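Local coordinates for protein 6'''-hydroxyparomomycin C oxidase (Microbacterium trichothecenolyticum, PDB 7DVE) that uses FAD and oxygen to oxidise the C3 hydroxyl of the sugar in C-glycosides such as isoorientin and mangiferin, releasing hydrogen peroxide, at residues Ala116-Val121 and Ala125-Gly130. Sequence-based numbering, arbitrary orientation.
With FAD (flavin-adenine dinucleotide), chain C.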
loop_
_atom_site.group_PDB
_atom_site.type_symbol
_atom_site.label_atom_id
_atom_site.label_comp_id
_atom_site.label_asym_id
_atom_site.label_seq_id
_atom_site.Cartn_x
_atom_site.Cartn_y
_atom_site.Cartn_z
ATOM N N ALA A 116 3.040 10.991 -0.291
ATOM C CA ALA A 116 3.950 10.626 0.788
ATOM C C ALA A 116 4.690 9.326 0.483
ATOM O O ALA A 116 4.351 8.588 -0.443
ATOM C CB ALA A 116 3.209 10.520 2.125
ATOM N N PHE A 117 5.727 9.069 1.290
ATOM C CA PHE A 117 6.600 7.911 1.171
ATOM C C PHE A 117 6.990 7.446 2.567
ATOM O O PHE A 117 6.885 8.202 3.537
ATOM C CB PHE A 117 7.888 8.222 0.398
ATOM C CG PHE A 117 7.690 9.079 -0.818
ATOM C CD1 PHE A 117 7.691 10.466 -0.714
ATOM C CD2 PHE A 117 7.542 8.500 -2.066
ATOM C CE1 PHE A 117 7.517 11.247 -1.801
ATOM C CE2 PHE A 117 7.366 9.299 -3.192
ATOM C CZ PHE A 117 7.358 10.674 -3.054
ATOM N N SER A 118 7.482 6.206 2.648
ATOM C CA SER A 118 8.165 5.662 3.823
ATOM C C SER A 118 9.475 5.021 3.377
ATOM O O SER A 118 9.523 4.356 2.345
ATOM C CB SER A 118 7.327 4.596 4.569
ATOM O OG SER A 118 6.208 5.164 5.216
ATOM N N SER A 119 10.530 5.194 4.163
ATOM C CA SER A 119 11.843 4.628 3.841
ATOM C C SER A 119 12.310 3.831 5.053
ATOM O O SER A 119 12.868 4.404 5.996
ATOM C CB SER A 119 12.842 5.714 3.478
ATOM O OG SER A 119 12.656 6.137 2.135
ATOM N N ASN A 120 12.078 2.516 5.024
ATOM C CA ASN A 120 12.361 1.635 6.160
ATOM C C ASN A 120 12.107 0.195 5.740
ATOM O O ASN A 120 11.437 -0.064 4.737
ATOM C CB ASN A 120 11.507 1.994 7.373
ATOM C CG ASN A 120 10.016 1.929 7.073
ATOM O OD1 ASN A 120 9.392 2.948 6.741
ATOM N ND2 ASN A 120 9.431 0.722 7.187
ATOM N N VAL A 121 12.663 -0.746 6.502
ATOM C CA VAL A 121 12.351 -2.148 6.242
ATOM C C VAL A 121 10.893 -2.381 6.607
ATOM O O VAL A 121 10.432 -1.967 7.676
ATOM C CB VAL A 121 13.324 -3.074 6.993
ATOM C CG1 VAL A 121 12.895 -4.548 6.880
ATOM C CG2 VAL A 121 14.746 -2.917 6.401
ATOM N N ALA A 125 3.991 -0.451 4.972
ATOM C CA ALA A 125 3.252 -1.405 5.781
ATOM C C ALA A 125 3.783 -1.493 7.204
ATOM O O ALA A 125 3.135 -2.121 8.042
ATOM C CB ALA A 125 3.261 -2.790 5.119
ATOM N N ALA A 126 4.935 -0.889 7.511
ATOM C CA ALA A 126 5.282 -0.791 8.922
ATOM C C ALA A 126 4.417 0.224 9.657
ATOM O O ALA A 126 4.486 0.299 10.892
ATOM C CB ALA A 126 6.746 -0.428 9.107
ATOM N N HIS A 127 3.578 0.966 8.933
ATOM C CA HIS A 127 2.830 2.079 9.495
ATOM C C HIS A 127 1.358 2.068 9.131
ATOM O O HIS A 127 0.636 2.969 9.572
ATOM C CB HIS A 127 3.417 3.427 9.019
ATOM C CG HIS A 127 4.904 3.504 9.101
ATOM N ND1 HIS A 127 5.563 3.852 10.261
ATOM C CD2 HIS A 127 5.862 3.259 8.179
ATOM C CE1 HIS A 127 6.867 3.829 10.045
ATOM N NE2 HIS A 127 7.074 3.481 8.789
ATOM N N TRP A 128 0.903 1.123 8.307
ATOM C CA TRP A 128 -0.420 1.194 7.707
ATOM C C TRP A 128 -1.499 0.747 8.694
ATOM O O TRP A 128 -1.214 0.355 9.829
ATOM C CB TRP A 128 -0.472 0.367 6.422
ATOM C CG TRP A 128 -0.427 -1.136 6.583
ATOM C CD1 TRP A 128 0.148 -1.858 7.608
ATOM C CD2 TRP A 128 -0.973 -2.102 5.676
ATOM N NE1 TRP A 128 0.008 -3.214 7.373
ATOM C CE2 TRP A 128 -0.686 -3.392 6.205
ATOM C CE3 TRP A 128 -1.674 -2.008 4.474
ATOM C CZ2 TRP A 128 -1.085 -4.572 5.563
ATOM C CZ3 TRP A 128 -2.067 -3.189 3.840
ATOM C CH2 TRP A 128 -1.775 -4.448 4.388
ATOM N N THR A 129 -2.768 0.813 8.252
ATOM C CA THR A 129 -3.907 0.361 9.055
ATOM C C THR A 129 -4.599 -0.861 8.453
ATOM O O THR A 129 -5.779 -1.104 8.733
ATOM C CB THR A 129 -4.925 1.484 9.262
ATOM O OG1 THR A 129 -5.358 1.953 7.993
ATOM C CG2 THR A 129 -4.341 2.634 10.074
ATOM N N GLY A 130 -3.900 -1.597 7.591
ATOM C CA GLY A 130 -4.137 -3.006 7.332
ATOM C C GLY A 130 -5.433 -3.412 6.657
ATOM O O GLY A 130 -5.722 -4.607 6.645
HETATM P PA FAD C . 6.037 0.437 0.015
HETATM O O1A FAD C . 6.251 1.900 -0.099
HETATM O O2A FAD C . 5.135 -0.075 1.072
HETATM O O5B FAD C . 7.538 -0.132 0.168
HETATM C C5B FAD C . 8.516 0.210 -0.818
HETATM C C4B FAD C . 9.894 0.174 -0.207
HETATM O O4B FAD C . 10.812 0.461 -1.303
HETATM C C3B FAD C . 10.084 1.322 0.805
HETATM O O3B FAD C . 10.573 0.758 2.038
HETATM C C2B FAD C . 11.173 2.158 0.118
HETATM O O2B FAD C . 12.088 2.722 1.061
HETATM C C1B FAD C . 11.916 1.126 -0.707
HETATM N N9A FAD C . 12.717 1.787 -1.800
HETATM C C8A FAD C . 12.162 2.672 -2.644
HETATM N N7A FAD C . 13.099 3.081 -3.506
HETATM C C5A FAD C . 14.242 2.462 -3.203
HETATM C C6A FAD C . 15.454 2.516 -3.771
HETATM N N6A FAD C . 15.579 3.333 -4.817
HETATM N N1A FAD C . 16.496 1.789 -3.322
HETATM C C2A FAD C . 16.285 0.955 -2.222
HETATM N N3A FAD C . 15.001 0.902 -1.648
HETATM C C4A FAD C . 14.007 1.656 -2.150
HETATM N N1 FAD C . -3.049 0.277 2.279
HETATM C C2 FAD C . -4.111 -0.609 2.230
HETATM O O2 FAD C . -4.175 -1.376 1.276
HETATM N N3 FAD C . -5.085 -0.605 3.242
HETATM C C4 FAD C . -4.955 0.272 4.342
HETATM O O4 FAD C . -5.805 0.250 5.238
HETATM C C4X FAD C . -3.881 1.155 4.375
HETATM N N5 FAD C . -3.726 2.063 5.371
HETATM C C5X FAD C . -2.587 2.811 5.433
HETATM C C6 FAD C . -2.337 3.656 6.531
HETATM C C7 FAD C . -1.159 4.386 6.649
HETATM C C7M FAD C . -0.912 5.300 7.876
HETATM C C8 FAD C . -0.194 4.286 5.645
HETATM C C8M FAD C . 1.114 5.092 5.761
HETATM C C9 FAD C . -0.435 3.455 4.543
HETATM C C9A FAD C . -1.628 2.719 4.423
HETATM N N10 FAD C . -1.873 1.929 3.352
HETATM C C10 FAD C . -2.944 1.133 3.339
HETATM C "C1'" FAD C . -0.972 1.873 2.166
HETATM C "C2'" FAD C . 0.027 0.709 2.158
HETATM O "O2'" FAD C . 0.974 0.917 3.220
HETATM C "C3'" FAD C . 0.725 0.598 0.762
HETATM O "O3'" FAD C . -0.256 0.350 -0.255
HETATM C "C4'" FAD C . 1.694 -0.585 0.717
HETATM O "O4'" FAD C . 2.667 -0.443 1.741
HETATM C "C5'" FAD C . 2.417 -0.639 -0.657
HETATM O "O5'" FAD C . 3.483 -1.610 -0.625
HETATM P P FAD C . 4.767 -1.564 -1.608
HETATM O O1P FAD C . 5.819 -2.534 -1.199
HETATM O O2P FAD C . 4.210 -1.633 -2.975
HETATM O O3P FAD C . 5.528 -0.152 -1.391
#
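H127 and N120 reach for each other from opposite directions, and the hydrogen bond from H127 NE2 to N120 OD1, 3.1 Å long, ties the two segments together. Histidine suits its place by offering a ring N-H: this points somewhat off the line to OD1 (157°), although OD1 lies in the plane of the imidazole. The two flat groups are nearly perpendicular (86°), and NE2 stands above the carbonyl plane of the amide. Asparagine fits because its amide serves both ways: while OD1 accepts from the ring, ND2 donates to V121 O (2.9 Å) and also to G123 O, which holds the rotation of the amide. With CG of N120 between its own backbone N and carbonyl carbon (chi1 58°), the amide is directed at H127.

A126 is small enough to slip its methyl over one face of the H127 ring, toward the rim, where CB also meets N120 ND2 at 3.5 Å. S118 OG approaches the ring obliquely, 3.5 Å from H127 CD2, its hydrogen bond going to G96 O.

The loop so joined follows the cofactor. S118 O and N120 O lie near the adenosine ribose, whereas W128 CB packs on the isoalloxazine at C9A (3.3 Å) and T129 uses its hydroxyl, OG1, to donate to flavin N5 (3.1 Å). This buried loop, running along the extended FAD from ribose to flavin, forms part of the FAD site of this GMC oxidoreductase.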